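Local coordinates for protein carboxylesterase (Ferroplasma acidiphilum, PDB 3WJ2) that probably hydrolyses carboxylic ester bonds as a carboxylesterase of the alpha/beta-hydrolase fold, one studied for its adaptation to low pH, at residues L14-K19 against D201-L205; S186-D190 against S230-A234; S193-Y199 against Y250-P256; P241-T247 against V269-I274. One frame throughout, in Å; residues are numbered along the deposited sequence.

Contact 1 of 4, residues L14-K19 against D201-L205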
loop_
_atom_site.group_PDB
_atom_site.type_symbol
_atom_site.label_atom_id
_atom_site.label_comp_id
_atom_site.label_asym_id
_atom_site.label_seq_id
_atom_site.Cartn_x
_atom_site.Cartn_y
_atom_site.Cartn_z
ATOM N N LEU B 14 -10.535 -13.140 19.091
ATOM C CA LEU B 14 -11.081 -11.770 19.351
ATOM C C LEU B 14 -11.907 -11.257 18.194
ATOM O O LEU B 14 -12.938 -10.582 18.413
ATOM C CB LEU B 14 -9.901 -10.744 19.660
ATOM C CG LEU B 14 -9.415 -10.792 21.071
ATOM C CD1 LEU B 14 -8.025 -9.979 21.132
ATOM C CD2 LEU B 14 -10.471 -10.163 22.044
ATOM N N ILE B 15 -11.484 -11.519 16.958
ATOM C CA ILE B 15 -12.225 -11.153 15.799
ATOM C C ILE B 15 -13.603 -11.836 15.783
ATOM O O ILE B 15 -14.621 -11.191 15.579
ATOM C CB ILE B 15 -11.395 -11.419 14.522
ATOM C CG1 ILE B 15 -10.131 -10.527 14.588
ATOM C CG2 ILE B 15 -12.242 -11.240 13.296
ATOM C CD1 ILE B 15 -9.207 -10.683 13.261
ATOM N N GLU B 16 -13.573 -13.118 16.112
ATOM C CA GLU B 16 -14.869 -13.894 16.169
ATOM C C GLU B 16 -15.769 -13.363 17.272
ATOM O O GLU B 16 -16.973 -13.259 17.079
ATOM C CB GLU B 16 -14.579 -15.371 16.418
ATOM C CG GLU B 16 -13.914 -16.120 15.223
ATOM C CD GLU B 16 -14.828 -16.372 14.012
ATOM O OE1 GLU B 16 -16.059 -16.129 14.042
ATOM O OE2 GLU B 16 -14.283 -16.842 12.998
ATOM N N LEU B 17 -15.218 -13.031 18.413
ATOM C CA LEU B 17 -15.989 -12.551 19.571
ATOM C C LEU B 17 -16.572 -11.189 19.279
ATOM O O LEU B 17 -17.775 -10.895 19.575
ATOM C CB LEU B 17 -15.066 -12.401 20.788
ATOM C CG LEU B 17 -15.665 -11.812 22.080
ATOM C CD1 LEU B 17 -16.691 -12.799 22.749
ATOM C CD2 LEU B 17 -14.494 -11.425 23.041
ATOM N N SER B 18 -15.749 -10.324 18.652
ATOM C CA SER B 18 -16.248 -9.067 18.171
ATOM C C SER B 18 -17.430 -9.206 17.181
ATOM O O SER B 18 -18.442 -8.462 17.289
ATOM C CB SER B 18 -15.114 -8.246 17.549
ATOM O OG SER B 18 -15.785 -7.232 16.860
ATOM N N LYS B 19 -17.327 -10.137 16.222
ATOM C CA LYS B 19 -18.420 -10.433 15.298
ATOM C C LYS B 19 -19.705 -10.906 16.066
ATOM O O LYS B 19 -20.844 -10.509 15.752
ATOM C CB LYS B 19 -17.887 -11.496 14.330
ATOM C CG LYS B 19 -18.903 -12.095 13.352
ATOM C CD LYS B 19 -18.298 -13.367 12.615
ATOM C CE LYS B 19 -19.091 -13.704 11.313
ATOM N NZ LYS B 19 -20.498 -14.138 11.554
ATOM N N ASP B 201 -14.150 -2.894 8.697
ATOM C CA ASP B 201 -15.257 -3.653 9.215
ATOM C C ASP B 201 -14.925 -4.974 9.751
ATOM O O ASP B 201 -15.819 -5.568 10.439
ATOM C CB ASP B 201 -16.443 -3.712 8.250
ATOM C CG ASP B 201 -16.279 -4.774 7.202
ATOM O OD1 ASP B 201 -15.550 -5.779 7.517
ATOM O OD2 ASP B 201 -16.886 -4.602 6.098
ATOM N N ASN B 202 -13.741 -5.471 9.446
ATOM C CA ASN B 202 -13.427 -6.817 9.922
ATOM C C ASN B 202 -13.615 -6.957 11.434
ATOM O O ASN B 202 -12.769 -7.533 12.132
ATOM C CB ASN B 202 -12.044 -7.310 9.464
ATOM C CG ASN B 202 -12.026 -8.855 9.221
ATOM O OD1 ASN B 202 -13.093 -9.475 9.016
ATOM N ND2 ASN B 202 -10.831 -9.470 9.253
ATOM N N TYR B 203 -14.732 -6.388 11.915
ATOM C CA TYR B 203 -15.295 -6.526 13.307
ATOM C C TYR B 203 -14.694 -5.850 14.557
ATOM O O TYR B 203 -15.524 -5.404 15.404
ATOM C CB TYR B 203 -15.748 -7.978 13.620
ATOM C CG TYR B 203 -16.580 -8.596 12.499
ATOM C CD1 TYR B 203 -17.945 -8.287 12.327
ATOM C CD2 TYR B 203 -15.986 -9.488 11.595
ATOM C CE1 TYR B 203 -18.696 -8.862 11.252
ATOM C CE2 TYR B 203 -16.704 -10.053 10.552
ATOM C CZ TYR B 203 -18.048 -9.744 10.373
ATOM O OH TYR B 203 -18.691 -10.359 9.317
ATOM N N VAL B 204 -13.347 -5.762 14.751
ATOM C CA VAL B 204 -12.855 -5.334 16.092
ATOM C C VAL B 204 -12.977 -3.835 16.280
ATOM O O VAL B 204 -13.686 -3.396 17.107
ATOM C CB VAL B 204 -11.476 -5.871 16.598
ATOM C CG1 VAL B 204 -11.296 -5.521 18.083
ATOM C CG2 VAL B 204 -11.346 -7.384 16.423
ATOM N N LEU B 205 -12.306 -3.017 15.501
ATOM C CA LEU B 205 -12.685 -1.596 15.557
ATOM C C LEU B 205 -13.266 -1.267 14.229
ATOM O O LEU B 205 -12.545 -1.262 13.240
ATOM C CB LEU B 205 -11.470 -0.744 15.875
ATOM C CG LEU B 205 -11.627 0.762 15.757
ATOM C CD1 LEU B 205 -12.711 1.260 16.779
ATOM C CD2 LEU B 205 -10.237 1.417 15.941
#
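Leu14 begins the contact through its backbone, its O lying 4.1 Å from Val204 CG2. Helix 12-20 is here laid against the loop between helices 194-198 and 207-217; in related hormone-sensitive-lipase-like esterases of the alpha/beta-hydrolase fold, N-terminal helices and this insertion together form the cap over the catalytic core. One residue on, Ile15 uses two branches in different directions. Its CG1 meets Val204 CG2 at 3.8 Å, the two side chains crossing at about a right angle, while CG2 stands 3.9 Å from the carbonyl O of Asn202 and obliquely beside the Tyr203 ring. This split follows from chi1 of -62°, which puts CG1 beside the backbone N and CG2 beside the carbonyl carbon. Ser18, a helical turn after Leu14, points toward the loop. Its OG is modelled implausibly close to Tyr203 O, so a bond between them is doubtful; Ser18 CB also packs 4.0 Å from Val204 CG2. Tyr203 CB points toward the helix. Lys19 finishes the segment by laying its aliphatic chain alongside the Tyr203 ring, both running the same way. CB sits over one face, 3.8 Å from the ring centroid and 15° off the normal, a CH-pi contact. Farther out, Lys19 CG lies 3.9 Å from Tyr203 CZ, and Lys19 CE comes equally near, 3.9 Å, to Tyr203 OH.

Contact 2 of 4, residues S186-D190 against S230-A234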
loop_
_atom_site.group_PDB
_atom_site.type_symbol
_atom_site.label_atom_id
_atom_site.label_comp_id
_atom_site.label_asym_id
_atom_site.label_seq_id
_atom_site.Cartn_x
_atom_site.Cartn_y
_atom_site.Cartn_z
ATOM N N SER B 186 -5.957 7.730 18.222
ATOM C CA SER B 186 -6.881 8.373 17.265
ATOM C C SER B 186 -6.246 9.798 17.094
ATOM O O SER B 186 -5.704 10.389 18.063
ATOM C CB SER B 186 -8.338 8.333 17.713
ATOM O OG SER B 186 -8.352 8.815 19.083
ATOM N N LEU B 187 -6.099 10.317 15.905
ATOM C CA LEU B 187 -5.480 11.618 15.813
ATOM C C LEU B 187 -6.207 12.613 14.871
ATOM O O LEU B 187 -5.827 13.813 14.778
ATOM C CB LEU B 187 -4.095 11.483 15.226
ATOM C CG LEU B 187 -3.045 10.784 16.160
ATOM C CD1 LEU B 187 -1.823 10.353 15.252
ATOM C CD2 LEU B 187 -2.653 11.645 17.305
ATOM N N ALA B 188 -6.974 12.067 13.956
ATOM C CA ALA B 188 -7.474 12.868 12.802
ATOM C C ALA B 188 -8.959 12.588 12.586
ATOM O O ALA B 188 -9.535 11.510 12.951
ATOM C CB ALA B 188 -6.662 12.495 11.500
ATOM N N PRO B 189 -9.597 13.546 11.839
ATOM C CA PRO B 189 -10.980 13.325 11.504
ATOM C C PRO B 189 -11.066 12.389 10.315
ATOM O O PRO B 189 -11.459 12.864 9.212
ATOM C CB PRO B 189 -11.459 14.714 11.067
ATOM C CG PRO B 189 -10.199 15.372 10.450
ATOM C CD PRO B 189 -9.083 14.857 11.360
ATOM N N ASP B 190 -10.993 11.083 10.514
ATOM C CA ASP B 190 -10.770 10.169 9.275
ATOM C C ASP B 190 -11.863 9.177 8.972
ATOM O O ASP B 190 -12.065 8.191 9.707
ATOM C CB ASP B 190 -9.408 9.495 9.467
ATOM C CG ASP B 190 -9.018 8.580 8.302
ATOM O OD1 ASP B 190 -9.624 8.795 7.259
ATOM O OD2 ASP B 190 -8.099 7.743 8.519
ATOM N N SER B 230 -7.960 16.820 17.677
ATOM C CA SER B 230 -7.302 16.057 16.603
ATOM C C SER B 230 -5.929 16.676 16.378
ATOM O O SER B 230 -5.784 17.703 15.642
ATOM C CB SER B 230 -8.047 16.069 15.204
ATOM O OG SER B 230 -9.354 15.387 15.260
ATOM N N PRO B 231 -4.852 16.169 16.932
ATOM C CA PRO B 231 -3.511 16.736 16.829
ATOM C C PRO B 231 -3.044 16.907 15.383
ATOM O O PRO B 231 -2.178 17.746 15.124
ATOM C CB PRO B 231 -2.618 15.680 17.568
ATOM C CG PRO B 231 -3.577 15.241 18.683
ATOM C CD PRO B 231 -4.963 15.129 17.982
ATOM N N LEU B 232 -3.589 16.111 14.453
ATOM C CA LEU B 232 -3.117 16.242 13.085
ATOM C C LEU B 232 -3.573 17.565 12.507
ATOM O O LEU B 232 -3.071 17.906 11.441
ATOM C CB LEU B 232 -3.611 15.040 12.211
ATOM C CG LEU B 232 -2.560 13.971 12.298
ATOM C CD1 LEU B 232 -3.187 12.615 11.762
ATOM C CD2 LEU B 232 -1.254 14.291 11.456
ATOM N N VAL B 233 -4.476 18.292 13.150
ATOM C CA VAL B 233 -4.863 19.625 12.591
ATOM C C VAL B 233 -3.919 20.733 13.042
ATOM O O VAL B 233 -4.128 21.900 12.588
ATOM C CB VAL B 233 -6.400 19.901 12.765
ATOM C CG1 VAL B 233 -7.245 18.764 12.168
ATOM C CG2 VAL B 233 -6.734 20.143 14.117
ATOM N N ALA B 234 -2.944 20.476 13.941
ATOM C CA ALA B 234 -1.930 21.477 14.389
ATOM C C ALA B 234 -1.195 21.979 13.156
ATOM O O ALA B 234 -1.041 21.284 12.173
ATOM C CB ALA B 234 -0.927 20.890 15.346
#
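A short 3-10 turn, residues 231-233, receives the loop that leaves strand 180-183, with Leu187 and Leu232 at the centre of the meeting. Leu232 N donates to Leu187 O over 3.2 Å in a nearly straight bond, 168° at the hydrogen, and the donor is tilted only 19° from the carbonyl plane. The same oxygen also faces Pro231 N, which has no hydrogen to give, and touches Ser230 CB at 3.2 Å, so Leu187 O lies against the N-terminal end of the 3-10 turn. Around this bond the side chains close in. Leu187 CB rests 3.8 Å from Leu232 CD1, and Ala188 CB presses on that methyl more tightly, at 3.5 Å. At the other end of Leu187, CD2 meets Pro231 CB and CG, each at 4.0 Å, the two side chains at about a right angle. Within the alpha/beta-hydrolase fold this joins the loop after strand 180-183 to the loop before strand 243-248: Tyr260 of helix 254-266 touches both Leu187 and Pro231, and helix 157-172 packs on Pro231 through Ala164 and Leu167. The outer margin belongs to the subunit interface, where Phe192 of the second subunit packs on Ala188, Pro189 and Leu232, and Asn191 of that subunit bonds to Leu232 O. Pro189, centre of an inverse gamma turn, sets its CD 3.9 Å from Ser230 OG and more loosely, at 4.4 Å, from Val233 CG1.

Contact 3 of 4, residues S193-Y199 against Y250-P256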
loop_
_atom_site.group_PDB
_atom_site.type_symbol
_atom_site.label_atom_id
_atom_site.label_comp_id
_atom_site.label_asym_id
_atom_site.label_seq_id
_atom_site.Cartn_x
_atom_site.Cartn_y
_atom_site.Cartn_z
ATOM N N SER B 193 -9.216 7.524 4.717
ATOM C CA SER B 193 -7.870 7.020 4.367
ATOM C C SER B 193 -7.952 5.524 3.953
ATOM O O SER B 193 -8.953 4.872 4.098
ATOM C CB SER B 193 -6.878 7.153 5.529
ATOM O OG SER B 193 -7.308 6.213 6.569
ATOM N N ARG B 194 -6.910 5.056 3.306
ATOM C CA ARG B 194 -6.945 3.687 2.821
ATOM C C ARG B 194 -6.937 2.689 3.985
ATOM O O ARG B 194 -7.704 1.752 3.944
ATOM C CB ARG B 194 -5.780 3.447 1.883
ATOM C CG ARG B 194 -5.856 1.954 1.272
ATOM C CD ARG B 194 -4.676 1.634 0.274
ATOM N NE ARG B 194 -4.920 0.235 -0.228
ATOM C CZ ARG B 194 -5.772 -0.103 -1.205
ATOM N NH1 ARG B 194 -6.479 0.838 -1.849
ATOM N NH2 ARG B 194 -5.988 -1.406 -1.531
ATOM N N SER B 195 -6.165 2.991 5.059
ATOM C CA SER B 195 -6.270 1.978 6.147
ATOM C C SER B 195 -7.684 2.017 6.704
ATOM O O SER B 195 -8.241 0.991 7.157
ATOM C CB SER B 195 -5.254 2.264 7.283
ATOM O OG SER B 195 -5.440 3.596 7.859
ATOM N N PHE B 196 -8.290 3.229 6.803
ATOM C CA PHE B 196 -9.664 3.275 7.326
ATOM C C PHE B 196 -10.679 2.428 6.547
ATOM O O PHE B 196 -11.403 1.620 7.141
ATOM C CB PHE B 196 -10.194 4.736 7.401
ATOM C CG PHE B 196 -11.649 4.782 7.753
ATOM C CD1 PHE B 196 -12.016 4.900 9.114
ATOM C CD2 PHE B 196 -12.658 4.719 6.771
ATOM C CE1 PHE B 196 -13.442 4.922 9.471
ATOM C CE2 PHE B 196 -14.017 4.729 7.128
ATOM C CZ PHE B 196 -14.370 4.839 8.480
ATOM N N ILE B 197 -10.650 2.587 5.218
ATOM C CA ILE B 197 -11.612 1.869 4.426
ATOM C C ILE B 197 -11.262 0.398 4.305
ATOM O O ILE B 197 -12.161 -0.443 4.308
ATOM C CB ILE B 197 -11.850 2.587 3.072
ATOM C CG1 ILE B 197 -13.221 2.242 2.510
ATOM C CG2 ILE B 197 -10.688 2.283 2.065
ATOM C CD1 ILE B 197 -14.360 2.759 3.411
ATOM N N GLU B 198 -9.991 0.082 4.240
ATOM C CA GLU B 198 -9.696 -1.365 4.048
ATOM C C GLU B 198 -9.935 -2.179 5.275
ATOM O O GLU B 198 -10.238 -3.400 5.213
ATOM C CB GLU B 198 -8.267 -1.568 3.633
ATOM C CG GLU B 198 -7.913 -0.918 2.223
ATOM C CD GLU B 198 -8.773 -1.449 1.101
ATOM O OE1 GLU B 198 -8.498 -2.634 0.781
ATOM O OE2 GLU B 198 -9.799 -0.855 0.677
ATOM N N TYR B 199 -9.731 -1.537 6.437
ATOM C CA TYR B 199 -9.771 -2.314 7.711
ATOM C C TYR B 199 -10.943 -1.926 8.611
ATOM O O TYR B 199 -10.913 -2.260 9.790
ATOM C CB TYR B 199 -8.435 -2.221 8.441
ATOM C CG TYR B 199 -7.296 -2.574 7.591
ATOM C CD1 TYR B 199 -7.279 -3.795 6.857
ATOM C CD2 TYR B 199 -6.220 -1.695 7.420
ATOM C CE1 TYR B 199 -6.249 -4.052 6.011
ATOM C CE2 TYR B 199 -5.199 -1.989 6.640
ATOM C CZ TYR B 199 -5.190 -3.190 5.923
ATOM O OH TYR B 199 -4.170 -3.439 5.074
ATOM N N TYR B 250 -3.067 -3.901 10.637
ATOM C CA TYR B 250 -4.459 -4.075 10.164
ATOM C C TYR B 250 -5.427 -3.319 11.037
ATOM O O TYR B 250 -6.097 -3.882 11.878
ATOM C CB TYR B 250 -4.714 -5.595 10.254
ATOM C CG TYR B 250 -3.920 -6.399 9.202
ATOM C CD1 TYR B 250 -4.149 -6.192 7.859
ATOM C CD2 TYR B 250 -2.997 -7.319 9.592
ATOM C CE1 TYR B 250 -3.378 -6.941 6.899
ATOM C CE2 TYR B 250 -2.306 -8.120 8.698
ATOM C CZ TYR B 250 -2.514 -7.891 7.346
ATOM O OH TYR B 250 -1.856 -8.686 6.425
ATOM N N ASP B 251 -5.362 -2.026 10.944
ATOM C CA ASP B 251 -6.111 -1.178 11.942
ATOM C C ASP B 251 -6.546 0.047 11.152
ATOM O O ASP B 251 -5.733 0.707 10.465
ATOM C CB ASP B 251 -5.109 -0.784 13.065
ATOM C CG ASP B 251 -5.661 0.237 14.052
ATOM O OD1 ASP B 251 -6.704 0.822 13.947
ATOM O OD2 ASP B 251 -4.899 0.363 15.059
ATOM N N PRO B 252 -7.835 0.389 11.181
ATOM C CA PRO B 252 -8.289 1.606 10.440
ATOM C C PRO B 252 -7.551 2.904 10.818
ATOM O O PRO B 252 -7.428 3.832 10.014
ATOM C CB PRO B 252 -9.780 1.693 10.685
ATOM C CG PRO B 252 -10.027 0.760 11.906
ATOM C CD PRO B 252 -8.923 -0.218 11.995
ATOM N N LEU B 253 -7.057 2.997 12.077
ATOM C CA LEU B 253 -6.388 4.200 12.559
ATOM C C LEU B 253 -4.932 4.348 12.127
ATOM O O LEU B 253 -4.267 5.310 12.470
ATOM C CB LEU B 253 -6.368 4.204 14.118
ATOM C CG LEU B 253 -7.756 4.296 14.654
ATOM C CD1 LEU B 253 -7.674 4.622 16.218
ATOM C CD2 LEU B 253 -8.731 5.179 13.988
ATOM N N ARG B 254 -4.351 3.354 11.423
ATOM C CA ARG B 254 -2.938 3.269 11.175
ATOM C C ARG B 254 -2.396 4.432 10.307
ATOM O O ARG B 254 -1.353 4.989 10.624
ATOM C CB ARG B 254 -2.670 1.937 10.424
ATOM C CG ARG B 254 -1.192 1.692 10.017
ATOM C CD ARG B 254 -1.127 0.543 8.984
ATOM N NE ARG B 254 -1.519 1.112 7.705
ATOM C CZ ARG B 254 -1.652 0.335 6.617
ATOM N NH1 ARG B 254 -1.629 -1.003 6.718
ATOM N NH2 ARG B 254 -1.958 0.906 5.453
ATOM N N ASP B 255 -3.035 4.683 9.171
ATOM C CA ASP B 255 -2.339 5.656 8.232
ATOM C C ASP B 255 -2.128 7.081 8.857
ATOM O O ASP B 255 -1.001 7.604 8.787
ATOM C CB ASP B 255 -3.042 5.771 6.897
ATOM C CG ASP B 255 -2.816 4.495 5.986
ATOM O OD1 ASP B 255 -1.939 3.681 6.290
ATOM O OD2 ASP B 255 -3.538 4.392 4.976
ATOM N N PRO B 256 -3.159 7.645 9.524
ATOM C CA PRO B 256 -2.871 8.944 10.172
ATOM C C PRO B 256 -1.763 8.897 11.220
ATOM O O PRO B 256 -1.021 9.885 11.398
ATOM C CB PRO B 256 -4.253 9.349 10.791
ATOM C CG PRO B 256 -5.311 8.588 9.934
ATOM C CD PRO B 256 -4.567 7.244 9.702
HETATM O O HOH W 1 -4.307 6.383 3.255
HETATM O O HOH W 2 -2.041 -1.855 3.937
#
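Ser195 OG is held between its own backbone N and carbonyl carbon (chi1 58°), which turns the hydroxyl to the turn that leads into helix 254-266, while chi1 of -52° sets Tyr199 CG beside the backbone N and brings the ring face against Tyr250 CA. The serine hydroxyl is gripped twice: it donates to Pro252 O at 2.9 Å, coming from above the carbonyl plane, and accepts from Asp255 N, also at 2.9 Å. Asp255 returns the bond, its OD2 taking Ser195 N at 3.0 Å from above the carboxylate plane. Water 1 links the same OD2 to Arg194 N, so the carboxylate sits at the N-terminal end of helix 194-198, where it would be favourably placed electrostatically. Its other oxygen, OD1, is held side-on by Arg254 NE and NH2, in the guanidinium plane; Ser195 CB and Tyr199 CE2 lie over one face of that group. Tyr250 CA stands 4.0 Å above the centre of the Tyr199 ring, and the Tyr250 ring presents its edge to the same ring in an offset edge-to-face pair, centroids 5.5 Å apart. Water 2 joins Tyr199 OH to Arg254 NH1, which also bonds Glu249 O. Pro252 CD closes on Tyr199 O at 3.6 Å. Asp251 OD1 caps Leu253 N, and the Asp251 side chain touches His281. An Asp-Pro-Leu turn after a late strand, with histidine beside it, is typical of the acid loop of hormone-sensitive-lipase-like esterases, consistent with Asp251 being the triad acid.

Contact 4 of 4, residues P241-T247 against V269-I274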
loop_
_atom_site.group_PDB
_atom_site.type_symbol
_atom_site.label_atom_id
_atom_site.label_comp_id
_atom_site.label_asym_id
_atom_site.label_seq_id
_atom_site.Cartn_x
_atom_site.Cartn_y
_atom_site.Cartn_z
ATOM N N PRO B 241 7.812 16.904 22.763
ATOM C CA PRO B 241 8.642 15.882 23.380
ATOM C C PRO B 241 8.986 14.698 22.463
ATOM O O PRO B 241 8.217 14.378 21.570
ATOM C CB PRO B 241 7.735 15.328 24.500
ATOM C CG PRO B 241 6.657 16.417 24.757
ATOM C CD PRO B 241 6.440 16.954 23.314
ATOM N N PRO B 242 10.152 14.073 22.694
ATOM C CA PRO B 242 10.558 12.875 21.921
ATOM C C PRO B 242 9.348 11.887 21.960
ATOM O O PRO B 242 8.665 11.819 23.013
ATOM C CB PRO B 242 11.741 12.345 22.709
ATOM C CG PRO B 242 12.296 13.650 23.393
ATOM C CD PRO B 242 11.120 14.452 23.745
ATOM N N ALA B 243 9.142 11.192 20.850
ATOM C CA ALA B 243 7.962 10.345 20.727
ATOM C C ALA B 243 8.393 8.895 20.429
ATOM O O ALA B 243 9.427 8.618 19.734
ATOM C CB ALA B 243 7.065 10.799 19.607
ATOM N N ILE B 244 7.556 7.974 20.964
ATOM C CA ILE B 244 7.551 6.569 20.473
ATOM C C ILE B 244 6.127 6.350 19.956
ATOM O O ILE B 244 5.142 6.546 20.703
ATOM C CB ILE B 244 7.841 5.596 21.572
ATOM C CG1 ILE B 244 9.196 5.893 22.237
ATOM C CG2 ILE B 244 7.751 4.128 21.057
ATOM C CD1 ILE B 244 9.434 5.032 23.594
ATOM N N MET B 245 6.008 5.878 18.694
ATOM C CA MET B 245 4.706 5.669 18.039
ATOM C C MET B 245 4.641 4.215 17.644
ATOM O O MET B 245 5.551 3.691 17.020
ATOM C CB MET B 245 4.514 6.503 16.750
ATOM C CG MET B 245 3.259 6.131 15.983
ATOM S SD MET B 245 1.748 6.796 16.786
ATOM C CE MET B 245 1.838 8.598 16.343
ATOM N N VAL B 246 3.547 3.560 18.098
ATOM C CA VAL B 246 3.328 2.145 17.654
ATOM C C VAL B 246 2.030 2.150 16.900
ATOM O O VAL B 246 0.983 2.576 17.355
ATOM C CB VAL B 246 3.143 1.256 18.933
ATOM C CG1 VAL B 246 2.843 -0.188 18.487
ATOM C CG2 VAL B 246 4.471 1.339 19.809
ATOM N N THR B 247 2.080 1.633 15.671
ATOM C CA THR B 247 0.857 1.435 14.878
ATOM C C THR B 247 0.738 -0.061 14.581
ATOM O O THR B 247 1.644 -0.869 14.832
ATOM C CB THR B 247 1.014 2.182 13.467
ATOM O OG1 THR B 247 1.936 1.447 12.662
ATOM C CG2 THR B 247 1.595 3.576 13.730
ATOM N N VAL B 269 11.644 16.804 15.741
ATOM C CA VAL B 269 11.392 16.195 17.063
ATOM C C VAL B 269 11.907 14.728 16.964
ATOM O O VAL B 269 11.632 14.118 15.940
ATOM C CB VAL B 269 9.901 16.166 17.262
ATOM C CG1 VAL B 269 9.491 15.432 18.558
ATOM C CG2 VAL B 269 9.363 17.692 17.349
ATOM N N ARG B 270 12.589 14.293 17.998
ATOM C CA ARG B 270 13.087 12.861 18.076
ATOM C C ARG B 270 11.842 11.967 18.040
ATOM O O ARG B 270 10.871 12.287 18.737
ATOM C CB ARG B 270 13.814 12.585 19.349
ATOM C CG ARG B 270 15.282 12.951 19.295
ATOM C CD ARG B 270 15.819 12.807 20.715
ATOM N NE ARG B 270 15.882 11.400 21.083
ATOM C CZ ARG B 270 15.801 10.854 22.297
ATOM N NH1 ARG B 270 15.660 11.599 23.422
ATOM N NH2 ARG B 270 15.956 9.559 22.407
ATOM N N ALA B 271 11.831 10.974 17.151
ATOM C CA ALA B 271 10.621 10.101 17.149
ATOM C C ALA B 271 11.074 8.803 16.548
ATOM O O ALA B 271 11.875 8.768 15.586
ATOM C CB ALA B 271 9.500 10.702 16.392
ATOM N N VAL B 272 10.576 7.703 17.120
ATOM C CA VAL B 272 10.698 6.360 16.522
ATOM C C VAL B 272 9.331 5.833 16.312
ATOM O O VAL B 272 8.460 5.994 17.194
ATOM C CB VAL B 272 11.612 5.476 17.456
ATOM C CG1 VAL B 272 11.102 5.354 18.952
ATOM C CG2 VAL B 272 11.740 4.072 16.777
ATOM N N GLY B 273 9.091 5.295 15.121
ATOM C CA GLY B 273 7.782 4.746 14.823
ATOM C C GLY B 273 7.940 3.302 14.365
ATOM O O GLY B 273 8.756 3.023 13.460
ATOM N N ILE B 274 7.098 2.401 14.940
ATOM C CA ILE B 274 7.114 0.981 14.457
ATOM C C ILE B 274 5.711 0.550 14.146
ATOM O O ILE B 274 4.801 0.901 14.902
ATOM C CB ILE B 274 7.791 -0.005 15.460
ATOM C CG1 ILE B 274 7.181 0.201 16.838
ATOM C CG2 ILE B 274 9.346 0.193 15.480
ATOM C CD1 ILE B 274 7.557 -0.951 17.821
#
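Five backbone hydrogen bonds pair Ala243 to Thr247 with Arg270 to Ile274, in parallel. Ala243 N reaches Arg270 O at 2.9 Å, and Ala243 O answers by accepting Val272 N at 3.0 Å. Met245 repeats the pattern, N to Val272 O and O from Ile274 N, and Thr247 N closes the series on Ile274 O at 2.9 Å. Weaker CA-H...O contacts lie between them, such as Ala271 CA to Ala243 O at 3.2 Å. These are the two ends of a beta-alpha-beta crossover through helix 254-266 in the alpha/beta-hydrolase sheet; strand 271-280 is its last strand in the chain, and Gly273 makes backbone bonds to the fourth subunit. Apolar contacts fall on both faces. On one, Ile244 CG1 lies alongside Val272 CG1 at 3.8 Å and Val246 CG2 near Ile274 CG1 at 4.2 Å, with helix 291-303 packing over Ile244 and Val246. On the other, Ala243 CB meets Ala271 CB at 4.0 Å, and Met245, bent at chi2 and chi3, leads its end to Tyr260 and Val261. Among polar side chains, Arg270 covers Pro242 CB with one guanidinium face while pairing with Asp291 of the fourth subunit, and Thr247 OG1 bonds Glu258.

Overall arrangement
Contact 3 is the hub of the set, touching all three others. Its centre lies about 15 Å from that of contact 1, where Leu205 O packs on Pro252 CG at 3.5 Å, and about 14 Å from that of contact 2, where Leu232 CD1 meets Pro256 O, also at 3.5 Å. Contact 4 supplies the strands flanking helix 254-266, which begins in contact 3; Arg254 CG approaches Thr247 OG1 at 4.1 Å. Contacts 1 and 4 stay apart, nearest atoms about 11 Å. Leu253 of contact 3 lies near, without touching, the GDSAG motif, probably the nucleophile elbow with Ser156; Asp251 in the same contact is probably the triad acid. Contacts 2 and 3 also meet the second subunit.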